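Local coordinates for protein diguanylate cyclase (Vibrio cholerae serotype O1, PDB 6EIB) that catalyses, through its GGEEF domain, the condensation of two GTP molecules into cyclic di-GMP with release of diphosphate, and takes part in biofilm formation, at residues C58-A61 / K62-Q65; E87-H90 / V91-F95. All coordinates share one frame; numbering follows the deposited sequence.

Contact 1. Residues C58-A61 / K62-Q65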
loop_
_atom_site.group_PDB
_atom_site.type_symbol
_atom_site.label_atom_id
_atom_site.label_comp_id
_atom_site.label_asym_id
_atom_site.label_seq_id
_atom_site.Cartn_x
_atom_site.Cartn_y
_atom_site.Cartn_z
ATOM N N CYS A 58 5.358 5.767 10.502
ATOM C CA CYS A 58 4.211 6.375 11.152
ATOM C C CYS A 58 3.542 7.447 10.312
ATOM O O CYS A 58 2.310 7.458 10.203
ATOM C CB CYS A 58 4.626 6.969 12.493
ATOM S SG CYS A 58 4.808 5.704 13.743
ATOM N N PHE A 59 4.345 8.319 9.712
ATOM C CA PHE A 59 3.849 9.335 8.790
ATOM C C PHE A 59 3.121 8.698 7.607
ATOM O O PHE A 59 2.092 9.212 7.161
ATOM C CB PHE A 59 4.986 10.220 8.283
ATOM C CG PHE A 59 4.541 11.210 7.245
ATOM C CD1 PHE A 59 3.990 12.428 7.624
ATOM C CD2 PHE A 59 4.619 10.903 5.892
ATOM C CE1 PHE A 59 3.547 13.335 6.663
ATOM C CE2 PHE A 59 4.172 11.807 4.930
ATOM C CZ PHE A 59 3.632 13.009 5.320
ATOM N N LEU A 60 3.660 7.596 7.085
ATOM C CA LEU A 60 3.038 6.932 5.931
ATOM C C LEU A 60 1.665 6.390 6.310
ATOM O O LEU A 60 0.688 6.509 5.537
ATOM C CB LEU A 60 3.910 5.793 5.401
ATOM C CG LEU A 60 3.329 5.065 4.187
ATOM C CD1 LEU A 60 3.036 6.017 3.047
ATOM C CD2 LEU A 60 4.263 3.905 3.696
ATOM N N ALA A 61 1.586 5.798 7.498
ATOM C CA ALA A 61 0.308 5.314 8.005
ATOM C C ALA A 61 -0.672 6.475 8.180
ATOM O O ALA A 61 -1.843 6.362 7.788
ATOM C CB ALA A 61 0.492 4.584 9.324
ATOM N N LYS A 62 -0.205 7.578 8.764
ATOM C CA LYS A 62 -1.060 8.766 8.917
ATOM C C LYS A 62 -1.536 9.236 7.546
ATOM O O LYS A 62 -2.702 9.577 7.346
ATOM C CB LYS A 62 -0.327 9.898 9.632
ATOM C CG LYS A 62 -0.081 9.671 11.115
ATOM C CD LYS A 62 0.486 10.926 11.821
ATOM C CE LYS A 62 1.926 11.288 11.428
ATOM N NZ LYS A 62 2.946 10.341 11.997
ATOM N N LEU A 63 -0.623 9.182 6.589
ATOM C CA LEU A 63 -0.905 9.594 5.224
ATOM C C LEU A 63 -2.015 8.776 4.570
ATOM O O LEU A 63 -2.870 9.351 3.878
ATOM C CB LEU A 63 0.375 9.483 4.369
ATOM C CG LEU A 63 0.358 10.124 2.980
ATOM C CD1 LEU A 63 -0.103 11.613 3.057
ATOM C CD2 LEU A 63 1.742 9.989 2.309
ATOM N N PHE A 64 -2.038 7.460 4.830
ATOM C CA PHE A 64 -3.086 6.613 4.269
ATOM C C PHE A 64 -4.463 7.135 4.687
ATOM O O PHE A 64 -5.367 7.264 3.858
ATOM C CB PHE A 64 -2.947 5.161 4.729
ATOM C CG PHE A 64 -1.698 4.474 4.255
ATOM C CD1 PHE A 64 -1.016 4.924 3.136
ATOM C CD2 PHE A 64 -1.243 3.338 4.910
ATOM C CE1 PHE A 64 0.124 4.264 2.686
ATOM C CE2 PHE A 64 -0.101 2.664 4.476
ATOM C CZ PHE A 64 0.579 3.125 3.360
ATOM N N GLN A 65 -4.610 7.409 5.976
ATOM C CA GLN A 65 -5.851 7.949 6.535
ATOM C C GLN A 65 -6.293 9.267 5.910
ATOM O O GLN A 65 -7.471 9.454 5.601
ATOM C CB GLN A 65 -5.712 8.158 8.041
ATOM C CG GLN A 65 -5.683 6.911 8.901
ATOM C CD GLN A 65 -5.504 7.250 10.387
ATOM O OE1 GLN A 65 -4.454 6.971 10.973
ATOM N NE2 GLN A 65 -6.509 7.904 10.979
#
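Leu60 and Phe64, one helical turn apart, are brought together by different first torsions: Leu60 turns CG anti to its own N and beside its carbonyl carbon (chi1 -179°), while Phe64 puts CG anti to its carbonyl carbon (chi1 -65°) and beside its N. The side chains meet at a slant, with Leu60 CD1 3.4 Å from Phe64 CE1 and Leu60 CG 3.5 Å from Phe64 CZ. Leu60 O lies over one face of the Phe64 ring, offset towards the rim, and also accepts the i to i+4 bond from Phe64 N at 3.0 Å. The pair one residue earlier, Phe59 and Leu63, is looser, Leu63 CD2 standing 4.0 Å from Phe59 CE2. At the exposed edge, Lys62 bends at chi3 and chi4 and doubles back along the preceding turn, bringing NZ 3.4 Å from Phe59 N, two donors that do not bond. Main-chain bonding is firm from Lys62 N to Cys58 O (2.9 Å) and weak from Gln65 N to Ala61 O (3.5 Å). Within the GGDEF fold, this part of helix 50-67 rests Leu60 and Phe64 on strands 31-38 and 81-87, with Phe82 meeting the Phe64 ring edge-to-face; Leu60, Leu63 and Phe64 also touch helix 91-107, and Cys58 and Ala61 pack on Leu4.

Contact 2. Residues E87-H90 / V91-F95. With SO4 (sulfate ion), chain E.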
loop_
_atom_site.group_PDB
_atom_site.type_symbol
_atom_site.label_atom_id
_atom_site.label_comp_id
_atom_site.label_asym_id
_atom_site.label_seq_id
_atom_site.Cartn_x
_atom_site.Cartn_y
_atom_site.Cartn_z
ATOM N N GLU A 87 -12.588 -1.758 0.190
ATOM C CA GLU A 87 -13.887 -2.365 -0.165
ATOM C C GLU A 87 -14.735 -1.491 -1.081
ATOM O O GLU A 87 -14.679 -0.259 -1.022
ATOM C CB GLU A 87 -14.679 -2.725 1.087
ATOM C CG GLU A 87 -14.062 -3.842 1.903
ATOM C CD GLU A 87 -15.052 -4.390 2.940
ATOM O OE1 GLU A 87 -14.938 -3.990 4.118
ATOM O OE2 GLU A 87 -15.943 -5.203 2.588
ATOM N N ASN A 88 -15.525 -2.145 -1.922
ATOM C CA ASN A 88 -16.428 -1.450 -2.828
ATOM C C ASN A 88 -15.711 -0.314 -3.569
ATOM O O ASN A 88 -16.216 0.817 -3.655
ATOM C CB ASN A 88 -17.665 -0.917 -2.071
ATOM C CG ASN A 88 -18.833 -0.719 -2.989
ATOM O OD1 ASN A 88 -18.935 -1.404 -4.009
ATOM N ND2 ASN A 88 -19.754 0.185 -2.625
ATOM N N THR A 89 -14.521 -0.631 -4.084
ATOM C CA THR A 89 -13.679 0.338 -4.764
ATOM C C THR A 89 -13.116 -0.259 -6.049
ATOM O O THR A 89 -12.520 -1.356 -6.048
ATOM C CB THR A 89 -12.531 0.795 -3.857
ATOM O OG1 THR A 89 -13.085 1.396 -2.676
ATOM C CG2 THR A 89 -11.648 1.836 -4.570
ATOM N N HIS A 90 -13.329 0.444 -7.147
ATOM C CA HIS A 90 -12.873 -0.029 -8.447
ATOM C C HIS A 90 -11.370 0.197 -8.580
ATOM O O HIS A 90 -10.815 1.061 -7.900
ATOM C CB HIS A 90 -13.635 0.678 -9.598
ATOM C CG HIS A 90 -15.092 0.338 -9.668
ATOM N ND1 HIS A 90 -15.549 -0.903 -10.069
ATOM C CD2 HIS A 90 -16.196 1.108 -9.490
ATOM C CE1 HIS A 90 -16.875 -0.898 -10.059
ATOM N NE2 HIS A 90 -17.293 0.311 -9.723
ATOM N N VAL A 91 -10.701 -0.570 -9.434
ATOM C CA VAL A 91 -9.229 -0.547 -9.424
ATOM C C VAL A 91 -8.671 0.837 -9.805
ATOM O O VAL A 91 -7.680 1.262 -9.214
ATOM C CB VAL A 91 -8.637 -1.670 -10.335
ATOM C CG1 VAL A 91 -8.894 -1.405 -11.820
ATOM C CG2 VAL A 91 -7.137 -1.907 -10.040
ATOM N N GLU A 92 -9.295 1.544 -10.748
ATOM C CA GLU A 92 -8.840 2.897 -11.143
ATOM C C GLU A 92 -8.880 3.903 -10.026
ATOM O O GLU A 92 -7.993 4.749 -9.927
ATOM C CB GLU A 92 -9.653 3.464 -12.315
ATOM C CG GLU A 92 -9.230 2.996 -13.718
ATOM C CD GLU A 92 -9.827 1.652 -14.159
ATOM O OE1 GLU A 92 -10.597 1.046 -13.402
ATOM O OE2 GLU A 92 -9.553 1.212 -15.297
ATOM N N THR A 93 -9.911 3.832 -9.198
ATOM C CA THR A 93 -10.010 4.715 -8.045
ATOM C C THR A 93 -8.837 4.411 -7.116
ATOM O O THR A 93 -8.116 5.321 -6.695
ATOM C CB THR A 93 -11.342 4.517 -7.321
ATOM O OG1 THR A 93 -12.417 4.745 -8.245
ATOM C CG2 THR A 93 -11.464 5.477 -6.137
ATOM N N ALA A 94 -8.573 3.124 -6.889
ATOM C CA ALA A 94 -7.449 2.725 -6.047
ATOM C C ALA A 94 -6.119 3.215 -6.631
ATOM O O ALA A 94 -5.246 3.641 -5.892
ATOM C CB ALA A 94 -7.416 1.191 -5.876
ATOM N N PHE A 95 -5.974 3.150 -7.947
ATOM C CA PHE A 95 -4.762 3.598 -8.589
ATOM C C PHE A 95 -4.564 5.097 -8.325
ATOM O O PHE A 95 -3.477 5.543 -7.932
ATOM C CB PHE A 95 -4.817 3.316 -10.084
ATOM C CG PHE A 95 -3.582 3.746 -10.816
ATOM C CD1 PHE A 95 -2.417 2.976 -10.773
ATOM C CD2 PHE A 95 -3.574 4.929 -11.529
ATOM C CE1 PHE A 95 -1.262 3.399 -11.448
ATOM C CE2 PHE A 95 -2.425 5.356 -12.213
ATOM C CZ PHE A 95 -1.273 4.591 -12.165
HETATM S S SO4 E . -12.970 -3.420 -10.816
HETATM O O1 SO4 E . -12.183 -4.062 -9.767
HETATM O O2 SO4 E . -12.758 -1.982 -10.760
HETATM O O3 SO4 E . -12.583 -3.925 -12.125
HETATM O O4 SO4 E . -14.410 -3.665 -10.570
HETATM O O HOH W 1 -14.561 3.192 -6.914
#
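His90 and Val91 join at the start of helix 91-107, where His90 is the N-cap. The backbone changes there from an extended form at His90 (phi -77°, psi 156°) to helical values from Val91 onward. His90 O accepts the first i to i+4 bond, from Ala94 N at 3.2 Å; the donor lies in the carbonyl plane and the N-H points almost straight at the oxygen. Thr93 N makes a weak, more bent bond to the same oxygen.

The His90 side chain does not turn back to cap the helix. With CG anti to the carbonyl carbon, its ring instead presents ND1 to a sulfate ion whose sulfur lies at the ring edge, in plane. ND1 donates to both O4 (3.0 Å) and O2 (3.1 Å), the O4 bond being the straighter. Sulfate O2 is also gripped by Val91 N at 2.8 Å, and Ser125 OG supplies a further hydrogen bond to the ion. A water molecule joins His90 N to Thr93 OG1, 3.0 Å from each, and so bridges the N-cap residue to the first turn. Next to this bridge the Thr89 and Thr93 side chains cross at about a right angle, Thr89 CG2 lying 3.9 Å from Thr93 CB. The other branch of Thr89, OG1, donates to Glu87 O at 2.8 Å from above the carbonyl plane.

The sulfate, probably from the crystallisation liquor, thus occupies an anion site at the amino end of a helix, where the helix dipole and the N-H of Val91 should favour negative charge. Its proximity would probably also favour a protonated His90 ring, although the bonds themselves need only a proton on ND1.

Contact 1 is partly buried within helix 50-67, whereas contact 2 lies at the surface, where the loop after strand 81-87 enters helix 91-107. Their centres are 19 Å apart and their nearest atoms about 10 Å, so they do not touch, yet both involve helix 91-107: contact 1 packs on its Ile101, Arg104 and Phe105, while contact 2 forms its beginning. The chemistry follows the location. Leucine and phenylalanine side chains dominate contact 1, whose Leu60 lies near Ile38, a magnesium-binding position by similarity; a water and an anion complete the polar chemistry of contact 2, away from the annotated sites.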